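Local coordinates for oligopeptide-binding protein AppA (Bacillus subtilis, PDB 1XOC) that binds oligopeptides as the extracellular solute-binding component of an ABC permease that imports them and can replace the Opp system in sporulation and competence, at residues T33-L38 / K191-G196; S37-D42 / D171-E176. All blocks are in the same frame, centred on the assembly; numbering follows the deposited sequence.

Interaction 1: residues T33-L38 / K191-G196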
ATOM      1  N   THR A  33       3.670 -11.498  -4.634  1.00 27.54           N
ATOM      2  CA  THR A  33       4.600 -12.371  -3.929  1.00 28.57           C
ATOM      3  C   THR A  33       3.872 -13.572  -3.316  1.00 28.69           C
ATOM      4  O   THR A  33       4.271 -14.705  -3.480  1.00 28.92           O
ATOM      5  CB  THR A  33       5.290 -11.573  -2.830  1.00 28.85           C
ATOM      6  OG1 THR A  33       6.110 -10.575  -3.426  1.00 30.55           O
ATOM      7  CG2 THR A  33       6.255 -12.428  -2.037  1.00 27.92           C
ATOM      8  N   LEU A  34       2.790 -13.299  -2.603  1.00 28.68           N
ATOM      9  CA  LEU A  34       2.014 -14.361  -2.016  1.00 28.72           C
ATOM     10  C   LEU A  34       0.621 -13.850  -1.651  1.00 28.55           C
ATOM     11  O   LEU A  34       0.399 -12.668  -1.641  1.00 29.04           O
ATOM     12  CB  LEU A  34       2.727 -14.919  -0.783  1.00 28.42           C
ATOM     13  CG  LEU A  34       2.652 -14.210   0.570  1.00 32.05           C
ATOM     14  CD1 LEU A  34       3.268 -14.958   1.694  1.00 38.63           C
ATOM     15  CD2 LEU A  34       3.117 -12.813   0.572  1.00 31.96           C
ATOM     16  N   PHE A  35      -0.293 -14.759  -1.341  1.00 27.59           N
ATOM     17  CA  PHE A  35      -1.683 -14.396  -1.087  1.00 28.20           C
ATOM     18  C   PHE A  35      -2.055 -14.786   0.324  1.00 29.13           C
ATOM     19  O   PHE A  35      -2.566 -15.851   0.577  1.00 28.42           O
ATOM     20  CB  PHE A  35      -2.606 -15.079  -2.090  1.00 28.64           C
ATOM     21  CG  PHE A  35      -2.080 -15.069  -3.493  1.00 29.81           C
ATOM     22  CD1 PHE A  35      -1.893 -16.236  -4.180  1.00 30.17           C
ATOM     23  CD2 PHE A  35      -1.758 -13.891  -4.105  1.00 30.76           C
ATOM     24  CE1 PHE A  35      -1.414 -16.218  -5.453  1.00 28.25           C
ATOM     25  CE2 PHE A  35      -1.272 -13.881  -5.371  1.00 31.17           C
ATOM     26  CZ  PHE A  35      -1.100 -15.056  -6.040  1.00 29.18           C
ATOM     27  N   ASN A  36      -1.760 -13.879   1.229  1.00 29.21           N
ATOM     28  CA  ASN A  36      -2.001 -14.081   2.645  1.00 29.18           C
ATOM     29  C   ASN A  36      -1.816 -12.757   3.381  1.00 28.51           C
ATOM     30  O   ASN A  36      -0.737 -12.231   3.471  1.00 28.23           O
ATOM     31  CB  ASN A  36      -1.047 -15.130   3.221  1.00 28.99           C
ATOM     32  CG  ASN A  36      -1.431 -15.577   4.616  1.00 30.56           C
ATOM     33  OD1 ASN A  36      -1.942 -14.767   5.418  1.00 30.24           O
ATOM     34  ND2 ASN A  36      -1.201 -16.866   4.934  1.00 28.70           N
ATOM     35  N   SER A  37      -2.912 -12.168   3.855  1.00 29.92           N
ATOM     36  CA  SER A  37      -2.851 -10.839   4.416  1.00 30.66           C
ATOM     37  C   SER A  37      -1.963 -10.718   5.667  1.00 29.12           C
ATOM     38  O   SER A  37      -1.545  -9.612   6.026  1.00 29.94           O
ATOM     39  CB  SER A  37      -4.252 -10.347   4.702  1.00 32.87           C
ATOM     40  OG  SER A  37      -4.789 -11.054   5.778  0.50 35.84           O
ATOM     41  N   LEU A  38      -1.667 -11.839   6.323  1.00 28.92           N
ATOM     42  CA  LEU A  38      -0.801 -11.809   7.503  1.00 29.36           C
ATOM     43  C   LEU A  38       0.678 -11.580   7.137  1.00 29.45           C
ATOM     44  O   LEU A  38       1.484 -11.249   8.009  1.00 30.44           O
ATOM     45  CB  LEU A  38      -0.963 -13.076   8.339  1.00 29.64           C
ATOM     46  CG  LEU A  38      -2.379 -13.400   8.833  1.00 31.82           C
ATOM     47  CD1 LEU A  38      -2.419 -14.781   9.489  1.00 32.34           C
ATOM     48  CD2 LEU A  38      -2.800 -12.292   9.767  1.00 33.74           C
ATOM     49  N   LYS A 191      -6.878 -20.440 -10.311  1.00 30.91           N
ATOM     50  CA  LYS A 191      -6.671 -21.434 -11.364  1.00 31.86           C
ATOM     51  C   LYS A 191      -5.188 -21.699 -11.653  1.00 31.33           C
ATOM     52  O   LYS A 191      -4.764 -22.846 -11.696  1.00 31.53           O
ATOM     53  CB  LYS A 191      -7.402 -21.003 -12.633  1.00 31.80           C
ATOM     54  CG  LYS A 191      -7.304 -22.026 -13.759  1.00 33.82           C
ATOM     55  CD  LYS A 191      -7.975 -21.558 -15.040  1.00 37.00           C
ATOM     56  CE  LYS A 191      -8.152 -22.715 -15.990  1.00 40.16           C
ATOM     57  NZ  LYS A 191      -6.927 -23.593 -16.015  1.00 44.44           N
ATOM     58  N   GLU A 192      -4.410 -20.653 -11.902  1.00 30.63           N
ATOM     59  CA  GLU A 192      -3.034 -20.819 -12.355  1.00 31.57           C
ATOM     60  C   GLU A 192      -2.226 -19.559 -12.090  1.00 30.98           C
ATOM     61  O   GLU A 192      -2.767 -18.460 -12.172  1.00 29.89           O
ATOM     62  CB  GLU A 192      -3.033 -21.077 -13.845  1.00 31.71           C
ATOM     63  CG  GLU A 192      -1.639 -21.401 -14.364  1.00 33.14           C
ATOM     64  CD  GLU A 192      -1.572 -21.604 -15.879  1.00 35.73           C
ATOM     65  OE1 GLU A 192      -2.580 -21.302 -16.584  1.00 40.98           O
ATOM     66  OE2 GLU A 192      -0.494 -22.078 -16.352  1.00 43.67           O
ATOM     67  N   TRP A 193      -0.965 -19.735 -11.719  1.00 30.72           N
ATOM     68  CA  TRP A 193       0.003 -18.640 -11.666  1.00 29.91           C
ATOM     69  C   TRP A 193       1.234 -19.052 -12.478  1.00 30.03           C
ATOM     70  O   TRP A 193       2.064 -19.871 -12.037  1.00 31.27           O
ATOM     71  CB  TRP A 193       0.355 -18.292 -10.220  1.00 29.33           C
ATOM     72  CG  TRP A 193       1.331 -17.165 -10.033  1.00 28.37           C
ATOM     73  CD1 TRP A 193       1.909 -16.372 -10.996  1.00 29.83           C
ATOM     74  CD2 TRP A 193       1.834 -16.706  -8.787  1.00 27.66           C
ATOM     75  NE1 TRP A 193       2.750 -15.440 -10.398  1.00 30.34           N
ATOM     76  CE2 TRP A 193       2.714 -15.623  -9.046  1.00 29.34           C
ATOM     77  CE3 TRP A 193       1.615 -17.091  -7.460  1.00 29.35           C
ATOM     78  CZ2 TRP A 193       3.366 -14.921  -8.015  1.00 30.40           C
ATOM     79  CZ3 TRP A 193       2.272 -16.404  -6.448  1.00 31.02           C
ATOM     80  CH2 TRP A 193       3.160 -15.349  -6.736  1.00 30.81           C
ATOM     81  N   LYS A 194       1.295 -18.526 -13.695  1.00 30.09           N
ATOM     82  CA  LYS A 194       2.434 -18.722 -14.585  1.00 30.07           C
ATOM     83  C   LYS A 194       3.422 -17.616 -14.239  1.00 30.03           C
ATOM     84  O   LYS A 194       3.158 -16.425 -14.504  1.00 29.26           O
ATOM     85  CB  LYS A 194       1.979 -18.632 -16.025  1.00 31.76           C
ATOM     86  CG  LYS A 194       3.122 -18.913 -16.990  1.00 33.13           C
ATOM     87  CD  LYS A 194       2.857 -19.973 -18.067  1.00 38.42           C
ATOM     88  CE  LYS A 194       4.164 -20.722 -18.347  1.00 39.60           C
ATOM     89  NZ  LYS A 194       4.139 -21.712 -19.461  1.00 42.22           N
ATOM     90  N   GLN A 195       4.504 -18.015 -13.575  1.00 28.42           N
ATOM     91  CA  GLN A 195       5.420 -17.081 -12.955  1.00 28.86           C
ATOM     92  C   GLN A 195       5.966 -16.103 -14.015  1.00 28.94           C
ATOM     93  O   GLN A 195       6.383 -16.501 -15.104  1.00 29.89           O
ATOM     94  CB  GLN A 195       6.546 -17.829 -12.220  1.00 29.51           C
ATOM     95  CG  GLN A 195       7.466 -16.923 -11.396  1.00 30.79           C
ATOM     96  CD  GLN A 195       6.861 -16.482 -10.076  1.00 36.83           C
ATOM     97  OE1 GLN A 195       6.067 -17.202  -9.465  1.00 39.65           O
ATOM     98  NE2 GLN A 195       7.244 -15.278  -9.627  1.00 39.69           N
ATOM     99  N   GLY A 196       5.912 -14.816 -13.692  1.00 28.90           N
ATOM    100  CA  GLY A 196       6.370 -13.769 -14.575  1.00 29.12           C
ATOM    101  C   GLY A 196       5.412 -13.397 -15.700  1.00 29.47           C
ATOM    102  O   GLY A 196       5.735 -12.546 -16.536  1.00 30.37           O
TER
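The Phe-35 ring meets the six-membered ring of Trp-193 where the loop following strand 23-28 lies against strand 188-194, an outermost strand of a four-stranded mixed sheet in this family 5 solute-binding fold. The close part is aromatic: CZ of Phe-35 comes within 3.7 Å of CZ3 of Trp-193, and CE1 of Phe-35 lies as near, 3.7 Å, to CE3 of Trp-193. With centroids 5.1 Å apart and planes inclined by 43°, the pair is oblique, neither a parallel stack nor a T. Trp-193 reaches the loop because its CG stands opposite the backbone N (chi1 -179°), which carries the indole straight out from the strand. Ile-199 of the adjoining strand 198-203 packs on both rings, and Ile-48 and Leu-52 of helix 43-52 on Phe-35. The pyrrole side of the indole is polar: NE1 of Trp-193 hydrogen-bonds to OE2 of Glu-31, which also takes the backbone N of Gly-196. Lys-180 makes a cation-pi contact with Trp-193. Just after Phe-35 an Asx turn shapes the chain, OD1 of Asn-36 accepting from N of Leu-38 at 3.1 Å.

The outer side is looser. Exposed Gln-195, just past the end of the strand that carries Trp-193, folds back over one indole face, OE1 standing 3.6 Å above the ring plane and displaced to the rim. Across the contact, partly exposed Thr-33 touches through its backbone alone: its O lies in the indole plane at the edge, 3.5 Å from CH2 of Trp-193.

Interaction 2: residues S37-D42 / D171-E176. With ZN (zinc ion), chain H.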
ATOM      1  N   SER A  37      -2.912 -12.168   3.855  1.00 29.92           N
ATOM      2  CA  SER A  37      -2.851 -10.839   4.416  1.00 30.66           C
ATOM      3  C   SER A  37      -1.963 -10.718   5.667  1.00 29.12           C
ATOM      4  O   SER A  37      -1.545  -9.612   6.026  1.00 29.94           O
ATOM      5  CB  SER A  37      -4.252 -10.347   4.702  1.00 32.87           C
ATOM      6  OG  SER A  37      -4.789 -11.054   5.778  0.50 35.84           O
ATOM      7  N   LEU A  38      -1.667 -11.839   6.323  1.00 28.92           N
ATOM      8  CA  LEU A  38      -0.801 -11.809   7.503  1.00 29.36           C
ATOM      9  C   LEU A  38       0.678 -11.580   7.137  1.00 29.45           C
ATOM     10  O   LEU A  38       1.484 -11.249   8.009  1.00 30.44           O
ATOM     11  CB  LEU A  38      -0.963 -13.076   8.339  1.00 29.64           C
ATOM     12  CG  LEU A  38      -2.379 -13.400   8.833  1.00 31.82           C
ATOM     13  CD1 LEU A  38      -2.419 -14.781   9.489  1.00 32.34           C
ATOM     14  CD2 LEU A  38      -2.800 -12.292   9.767  1.00 33.74           C
ATOM     15  N   TYR A  39       1.065 -11.757   5.865  1.00 28.83           N
ATOM     16  CA  TYR A  39       2.430 -11.651   5.446  1.00 29.28           C
ATOM     17  C   TYR A  39       2.705 -10.647   4.339  1.00 28.60           C
ATOM     18  O   TYR A  39       3.803 -10.108   4.271  1.00 31.45           O
ATOM     19  CB  TYR A  39       2.934 -13.044   5.025  1.00 27.95           C
ATOM     20  CG  TYR A  39       2.868 -14.004   6.197  1.00 29.07           C
ATOM     21  CD1 TYR A  39       1.857 -14.946   6.314  1.00 27.66           C
ATOM     22  CD2 TYR A  39       3.784 -13.917   7.230  1.00 27.46           C
ATOM     23  CE1 TYR A  39       1.797 -15.785   7.433  1.00 28.93           C
ATOM     24  CE2 TYR A  39       3.733 -14.741   8.326  1.00 28.05           C
ATOM     25  CZ  TYR A  39       2.726 -15.675   8.439  1.00 27.29           C
ATOM     26  OH  TYR A  39       2.713 -16.494   9.574  1.00 29.74           O
ATOM     27  N   SER A  40       1.771 -10.440   3.437  1.00 27.26           N
ATOM     28  CA  SER A  40       2.001  -9.538   2.344  1.00 28.33           C
ATOM     29  C   SER A  40       2.138  -8.093   2.795  1.00 29.53           C
ATOM     30  O   SER A  40       1.491  -7.671   3.764  1.00 29.54           O
ATOM     31  CB  SER A  40       0.930  -9.663   1.280  1.00 28.17           C
ATOM     32  OG  SER A  40      -0.335  -9.332   1.801  1.00 29.55           O
ATOM     33  N   THR A  41       2.964  -7.342   2.067  1.00 28.82           N
ATOM     34  CA  THR A  41       3.130  -5.911   2.350  1.00 29.36           C
ATOM     35  C   THR A  41       2.840  -5.025   1.134  1.00 30.20           C
ATOM     36  O   THR A  41       2.958  -3.801   1.244  1.00 31.36           O
ATOM     37  CB  THR A  41       4.499  -5.559   2.961  1.00 29.82           C
ATOM     38  OG1 THR A  41       5.534  -5.944   2.040  1.00 29.41           O
ATOM     39  CG2 THR A  41       4.745  -6.283   4.294  1.00 29.57           C
ATOM     40  N   ASP A  42       2.484  -5.634  -0.002  1.00 29.70           N
ATOM     41  CA  ASP A  42       2.444  -4.922  -1.292  1.00 29.81           C
ATOM     42  C   ASP A  42       1.080  -4.977  -1.953  1.00 29.60           C
ATOM     43  O   ASP A  42       0.330  -5.947  -1.788  1.00 29.27           O
ATOM     44  CB  ASP A  42       3.548  -5.420  -2.237  1.00 30.17           C
ATOM     45  CG  ASP A  42       3.253  -6.767  -2.835  1.00 29.43           C
ATOM     46  OD1 ASP A  42       2.865  -6.793  -4.024  1.00 28.37           O
ATOM     47  OD2 ASP A  42       3.368  -7.791  -2.130  1.00 33.59           O
ATOM     48  N   ASP A 171       6.517 -21.558  10.132  1.00 29.48           N
ATOM     49  CA  ASP A 171       6.643 -21.986   8.745  1.00 29.76           C
ATOM     50  C   ASP A 171       5.455 -21.601   7.873  1.00 29.86           C
ATOM     51  O   ASP A 171       5.360 -22.053   6.727  1.00 30.42           O
ATOM     52  CB  ASP A 171       6.805 -23.503   8.647  1.00 30.12           C
ATOM     53  CG  ASP A 171       7.968 -24.010   9.410  1.00 31.84           C
ATOM     54  OD1 ASP A 171       9.024 -23.354   9.514  1.00 31.61           O
ATOM     55  OD2 ASP A 171       7.822 -25.101   9.959  1.00 28.67           O
ATOM     56  N   LEU A 172       4.527 -20.801   8.399  1.00 29.45           N
ATOM     57  CA  LEU A 172       3.312 -20.527   7.642  1.00 29.59           C
ATOM     58  C   LEU A 172       3.562 -19.717   6.365  1.00 29.24           C
ATOM     59  O   LEU A 172       2.959 -19.985   5.341  1.00 28.32           O
ATOM     60  CB  LEU A 172       2.263 -19.832   8.510  1.00 29.71           C
ATOM     61  CG  LEU A 172       0.832 -19.904   8.050  1.00 32.77           C
ATOM     62  CD1 LEU A 172       0.306 -21.308   7.978  1.00 33.78           C
ATOM     63  CD2 LEU A 172      -0.011 -19.139   9.059  1.00 32.06           C
ATOM     64  N   GLU A 173       4.467 -18.748   6.411  1.00 29.60           N
ATOM     65  CA  GLU A 173       4.664 -17.883   5.235  1.00 30.50           C
ATOM     66  C   GLU A 173       5.173 -18.667   4.017  1.00 29.77           C
ATOM     67  O   GLU A 173       4.780 -18.365   2.870  1.00 29.72           O
ATOM     68  CB  GLU A 173       5.643 -16.754   5.546  1.00 31.44           C
ATOM     69  CG  GLU A 173       5.758 -15.743   4.411  1.00 31.76           C
ATOM     70  CD  GLU A 173       6.621 -14.538   4.747  1.00 34.40           C
ATOM     71  OE1 GLU A 173       6.765 -13.735   3.812  1.00 40.01           O
ATOM     72  OE2 GLU A 173       7.120 -14.378   5.897  1.00 36.78           O
ATOM     73  N   GLU A 174       6.047 -19.643   4.256  1.00 31.04           N
ATOM     74  CA  GLU A 174       6.608 -20.443   3.188  1.00 31.42           C
ATOM     75  C   GLU A 174       5.643 -21.485   2.605  1.00 30.71           C
ATOM     76  O   GLU A 174       5.925 -22.045   1.565  1.00 31.16           O
ATOM     77  CB  GLU A 174       7.886 -21.122   3.672  1.00 31.50           C
ATOM     78  CG  GLU A 174       7.697 -22.063   4.831  1.00 34.57           C
ATOM     79  CD  GLU A 174       9.024 -22.575   5.422  1.00 37.29           C
ATOM     80  OE1 GLU A 174       9.738 -21.766   6.077  1.00 46.12           O
ATOM     81  OE2 GLU A 174       9.331 -23.792   5.281  1.00 44.91           O
ATOM     82  N   ASN A 175       4.487 -21.703   3.217  1.00 29.71           N
ATOM     83  CA  ASN A 175       3.627 -22.800   2.788  1.00 29.67           C
ATOM     84  C   ASN A 175       3.103 -22.595   1.365  1.00 29.19           C
ATOM     85  O   ASN A 175       2.752 -21.485   0.976  1.00 29.68           O
ATOM     86  CB  ASN A 175       2.464 -22.938   3.778  1.00 29.16           C
ATOM     87  CG  ASN A 175       1.787 -24.286   3.704  1.00 29.67           C
ATOM     88  OD1 ASN A 175       2.163 -25.237   4.435  1.00 30.65           O
ATOM     89  ND2 ASN A 175       0.748 -24.372   2.860  1.00 26.19           N
ATOM     90  N   GLU A 176       3.041 -23.678   0.581  1.00 30.52           N
ATOM     91  CA  GLU A 176       2.526 -23.614  -0.805  1.00 29.88           C
ATOM     92  C   GLU A 176       1.082 -23.072  -0.925  1.00 29.36           C
ATOM     93  O   GLU A 176       0.672 -22.580  -1.975  1.00 28.75           O
ATOM     94  CB  GLU A 176       2.625 -25.006  -1.458  1.00 31.19           C
ATOM     95  CG  GLU A 176       2.248 -25.011  -2.953  1.00 34.09           C
ATOM     96  CD  GLU A 176       3.244 -24.256  -3.834  1.00 39.83           C
ATOM     97  OE1 GLU A 176       4.425 -24.678  -3.868  1.00 42.92           O
ATOM     98  OE2 GLU A 176       2.857 -23.282  -4.528  1.00 40.08           O
TER
HETATM   99 ZN    ZN H 526      11.060 -23.173  10.570  0.50 48.46          ZN
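One face of the Tyr-39 ring is covered by Glu-173 and its edge is met by Leu-172, both from the type I beta turn Leu-172 to Asn-175. Over the face the contact is CH-pi: CB of Glu-173 sits 3.9 Å from the ring centroid, 14° off the normal. Beyond CB the glutamate chain runs extended alongside the ring, its carboxylate plane tilted 20° from the ring plane and OE2 of Glu-173 ending 3.6 Å from CD2 of Tyr-39. At the edge, CD2 of Leu-172 lies near the ring plane, 4.1 Å from CE1 of Tyr-39. Tyr-39 turns CG opposite its own carbonyl carbon (chi1 -61°), directing the ring at the turn. Replacing it with an alanine would probably open a gap beside Leu-172 and leave the Glu-173 chain without the surface it lies on. Further along, Thr-41 hydrogen-bonds through its backbone to the bound peptide. The turn is closed by N of Asn-175 bonding to O of Leu-172 at 3.1 Å; just before it OD1 of Asp-171 binds a zinc ion, and another lies about 4 Å from the Glu-173 side chain. The phenol oxygen rests on aliphatic carbon, Tyr-39 OH lying 3.5 Å from CB of Leu-172.

In the fold
Both interactions start from the loop between strand 23-28 and helix 43-52, share Ser-37 and Leu-38, and have centres about 10 Å apart. Interaction 1 ties the middle of the loop to an edge strand of the four-stranded sheet; interaction 2 ties its last residues before helix 43-52 to the turn in the loop after helix 161-164. Both are buried contacts, each with two buried touching residues and a partly exposed one, Thr-33 in interaction 1 and Glu-173 in interaction 2. Two rings meet in interaction 1, whereas in interaction 2 a ring carries an acidic side chain, Asp-171 binds zinc directly and Thr-41 bonds to the peptide. Leu-34 joins them, its CD1 lying 3.8 Å from CG of Glu-173.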